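PDB 5CEC: Bd3459 from Bdellovibrio bacteriovorus, which is a predatory endopeptidase of the penicillin-binding-protein type, probably cleaving D-alanine-containing peptidoglycan cross-links, and is bound here by the immunity protein Bd3460. Local coordinates for residues Met332-Ala335 / Ala336-Lys339; Gly344-Gly347 / Gly348-Gly352. The protein carries 1 engineered substitution. All coordinates share one frame; numbering follows the deposited sequence.

Interaction 1: Met332-Ala335 / Ala336-Lys339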
loop_
_atom_site.group_PDB
_atom_site.type_symbol
_atom_site.label_atom_id
_atom_site.label_comp_id
_atom_site.label_asym_id
_atom_site.label_seq_id
_atom_site.Cartn_x
_atom_site.Cartn_y
_atom_site.Cartn_z
ATOM N N MET A 332 -8.555 5.399 4.065
ATOM C CA MET A 332 -7.124 5.648 3.833
ATOM C C MET A 332 -6.342 5.333 5.088
ATOM O O MET A 332 -6.904 5.276 6.193
ATOM C CB MET A 332 -6.834 7.107 3.469
ATOM C CG MET A 332 -7.252 7.465 2.069
ATOM S SD MET A 332 -7.249 9.236 1.744
ATOM C CE MET A 332 -5.498 9.530 1.890
ATOM N N ALA A 333 -5.060 5.007 4.900
ATOM C CA ALA A 333 -4.223 4.474 5.970
ATOM C C ALA A 333 -3.801 5.565 6.944
ATOM O O ALA A 333 -3.560 6.708 6.554
ATOM C CB ALA A 333 -2.996 3.837 5.371
ATOM N N VAL A 334 -3.649 5.184 8.201
ATOM C CA VAL A 334 -3.244 6.067 9.289
ATOM C C VAL A 334 -1.809 5.728 9.698
ATOM O O VAL A 334 -1.476 4.571 10.049
ATOM C CB VAL A 334 -4.192 5.964 10.494
ATOM C CG1 VAL A 334 -3.746 6.901 11.597
ATOM C CG2 VAL A 334 -5.610 6.295 10.059
ATOM N N ALA A 335 -0.958 6.745 9.610
ATOM C CA ALA A 335 0.461 6.583 9.911
ATOM C C ALA A 335 0.669 5.955 11.291
ATOM O O ALA A 335 0.082 6.421 12.298
ATOM C CB ALA A 335 1.156 7.916 9.888
ATOM N N ALA A 336 1.482 4.902 11.327
ATOM C CA ALA A 336 1.865 4.155 12.529
ATOM C C ALA A 336 0.777 3.334 13.182
ATOM O O ALA A 336 1.078 2.514 14.013
ATOM C CB ALA A 336 2.569 5.046 13.548
ATOM N N LYS A 337 -0.474 3.584 12.859
ATOM C CA LYS A 337 -1.589 2.838 13.446
ATOM C C LYS A 337 -2.002 1.664 12.567
ATOM O O LYS A 337 -2.334 0.608 13.069
ATOM C CB LYS A 337 -2.783 3.777 13.642
ATOM C CG LYS A 337 -2.470 4.944 14.563
ATOM C CD LYS A 337 -2.553 4.534 16.023
ATOM C CE LYS A 337 -4.016 4.500 16.497
ATOM N NZ LYS A 337 -4.139 4.522 17.983
ATOM N N ASP A 338 -2.049 1.878 11.244
ATOM C CA ASP A 338 -2.331 0.798 10.297
ATOM C C ASP A 338 -1.009 0.114 9.981
ATOM O O ASP A 338 -0.270 0.488 9.068
ATOM C CB ASP A 338 -3.069 1.316 9.059
ATOM C CG ASP A 338 -4.480 1.736 9.388
ATOM O OD1 ASP A 338 -5.153 0.945 10.129
ATOM O OD2 ASP A 338 -4.917 2.798 8.934
ATOM N N LYS A 339 -0.676 -0.867 10.806
ATOM C CA LYS A 339 0.608 -1.524 10.710
ATOM C C LYS A 339 0.752 -2.271 9.373
ATOM O O LYS A 339 1.884 -2.389 8.842
ATOM C CB LYS A 339 0.803 -2.455 11.909
ATOM C CG LYS A 339 0.766 -1.750 13.251
ATOM C CD LYS A 339 1.757 -0.615 13.303
ATOM C CE LYS A 339 2.134 -0.204 14.714
ATOM N NZ LYS A 339 3.177 0.867 14.649
#

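Interaction 2: Gly344-Gly347 / Gly348-Gly352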
loop_
_atom_site.group_PDB
_atom_site.type_symbol
_atom_site.label_atom_id
_atom_site.label_comp_id
_atom_site.label_asym_id
_atom_site.label_seq_id
_atom_site.Cartn_x
_atom_site.Cartn_y
_atom_site.Cartn_z
ATOM N N GLY A 344 2.715 2.224 7.844
ATOM C CA GLY A 344 2.834 1.616 9.151
ATOM C C GLY A 344 4.034 2.095 9.955
ATOM O O GLY A 344 3.989 2.055 11.183
ATOM N N SER A 345 5.108 2.494 9.264
ATOM C CA SER A 345 6.326 3.067 9.900
ATOM C C SER A 345 6.586 4.512 9.466
ATOM O O SER A 345 7.715 4.955 9.204
ATOM C CB SER A 345 7.534 2.189 9.607
ATOM O OG SER A 345 7.386 0.930 10.220
ATOM N N TYR A 346 5.537 5.292 9.467
ATOM C CA TYR A 346 5.668 6.741 9.279
ATOM C C TYR A 346 5.705 7.372 10.657
ATOM O O TYR A 346 4.632 7.731 11.210
ATOM C CB TYR A 346 4.527 7.294 8.431
ATOM C CG TYR A 346 4.840 7.291 6.970
ATOM C CD1 TYR A 346 5.366 6.163 6.345
ATOM C CD2 TYR A 346 4.648 8.401 6.195
ATOM C CE1 TYR A 346 5.636 6.166 4.994
ATOM C CE2 TYR A 346 4.954 8.401 4.862
ATOM C CZ TYR A 346 5.417 7.287 4.259
ATOM O OH TYR A 346 5.733 7.321 2.926
ATOM N N GLY A 347 6.916 7.528 11.201
ATOM C CA GLY A 347 7.098 7.897 12.619
ATOM C C GLY A 347 7.135 9.389 12.862
ATOM O O GLY A 347 6.745 10.177 12.019
ATOM N N GLY A 348 7.586 9.776 14.038
ATOM C CA GLY A 348 7.686 11.163 14.392
ATOM C C GLY A 348 6.318 11.774 14.639
ATOM O O GLY A 348 5.372 11.101 15.089
ATOM N N VAL A 349 6.200 13.058 14.335
ATOM C CA VAL A 349 4.933 13.757 14.547
ATOM C C VAL A 349 3.786 13.238 13.680
ATOM O O VAL A 349 2.627 13.501 13.992
ATOM C CB VAL A 349 5.075 15.264 14.378
ATOM C CG1 VAL A 349 5.975 15.821 15.469
ATOM C CG2 VAL A 349 5.555 15.676 12.992
ATOM N N MET A 350 4.077 12.518 12.599
ATOM C CA MET A 350 3.007 11.935 11.798
ATOM C C MET A 350 2.275 10.787 12.463
ATOM O O MET A 350 1.141 10.498 12.105
ATOM C CB MET A 350 3.543 11.433 10.458
ATOM C CG MET A 350 3.936 12.555 9.504
ATOM S SD MET A 350 4.661 12.015 7.956
ATOM C CE MET A 350 6.184 11.242 8.487
ATOM N N ALA A 351 2.962 10.054 13.340
ATOM C CA ALA A 351 2.375 8.854 13.924
ATOM C C ALA A 351 1.081 9.219 14.631
ATOM O O ALA A 351 1.066 10.052 15.501
ATOM C CB ALA A 351 3.373 8.200 14.862
ATOM N N GLY A 352 0.004 8.544 14.244
ATOM C CA GLY A 352 -1.300 8.723 14.855
ATOM C C GLY A 352 -2.056 9.975 14.477
ATOM O O GLY A 352 -3.198 10.141 14.905
HETATM O O HOH W 1 6.673 12.724 11.381
#

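Interaction 1: Met332-Ala335 / Ala336-Lys339
Asp338 turns its CG away from its own carbonyl carbon (chi1 -70°) and back over the chain, carrying OD2 to within 2.8 Å of Val334 N. Val334 sets CG1 beside its carbonyl carbon (chi1 -180°), where it runs alongside the start of the Lys337 side chain, CG1 to Lys337 CG 3.8 Å. The Val334 amide donates a hydrogen bond to OD2, on its anti side and somewhat out of the carboxylate plane, and the same oxygen comes 3.5 Å from Ala333 CA. Two amides share Val334 O. The Asp338 N bond, 3.0 Å to Val334 O, is almost straight at 175° and lies in the carbonyl plane; the Lys337 N bond, 3.1 Å to that oxygen, comes from above the plane. Val334 to Lys337 make a type II beta turn with Ala335 and Ala336 at its corners, leading out of edge strand 333-334 of the six-stranded antiparallel sheet beside strand 354-361. Overlapping its last residue, an inverse gamma turn is centred on Asp338. The buried carboxylate is satisfied further by a salt bridge from OD2 to Lys245 on helix 240-250 and a hydrogen bond from OD1 to Tyr421; the lysine would favour its anionic form. Lys339 folds back over the turn, and its NZ donates to Ala336 O at 2.7 Å.

Interaction 2: Gly344-Gly347 / Gly348-Gly352
Tyr346 and Met350 form a Met-aromatic contact across a glycine-rich loop that enters a short 3-10 turn, residues 349-350, on the way from strand 333-334 to strand 354-361 of the transpeptidase-like sheet. The sulfur lies well off the ring normal, 74° from it, with Met350 SD 5.3 Å from the centroid of the Tyr346 ring. Both SD and the terminal methyl come to the same ring atom: Met350 CE is 4.0 Å from Tyr346 CD2, and the two side chains meet at a slant. The bend at the last torsion of the methionine, chi3 -65°, curls CE back toward Gly347, so that CE also lies 3.7 Å from Gly347 O. The ring has a further partner in Lys403 of helix 394-411, which makes a cation-pi contact with it, and Met350 packs on that same lysine.

Near the backbone, side-chain carbons pack against carbonyl oxygens: Met350 CB lies 3.9 Å from Tyr346 O, and Ala351 CB approaches the same oxygen. Val349 points away from the first half of the loop and packs on Ser407 and Ile410 of helix 394-411. Gly348 takes up a positive phi (72°), a conformation that favours glycine.

Among the polar links, Gly348 O accepts from Ala351 N at 3.2 Å, closing the 3-10 turn. The immunity protein Bd3460 also meets this loop: Ser345 OG is hydrogen-bonded to Asn142 of Bd3460, and the backbone of Val349 bonds to the same chain. The two halves are bridged by one water, which donates to Gly347 O at 2.6 Å and accepts from Met350 N at 2.9 Å.

Overall arrangement
Interactions 1 and 2 follow one another along the chain, their centres about 8 Å apart. Interaction 1 spans edge strand 333-334 of the six-stranded antiparallel sheet and the turn that leaves it; interaction 2 lies later in the same connection, just before strand 354-361, the edge strand's sheet neighbour. They meet directly: Ala335 O is 2.9 Å from Gly352 N, probably a hydrogen bond, and Ala336 CB packs 3.5 Å from Ala351 CB. Interaction 1 lies toward helix 240-250, interaction 2 toward helix 394-411. Bd3460 contacts the 344-352 loop. That loop runs into strand 354-361, which carries Lys357, probably of the family's active-site K(T/S)G-type motif.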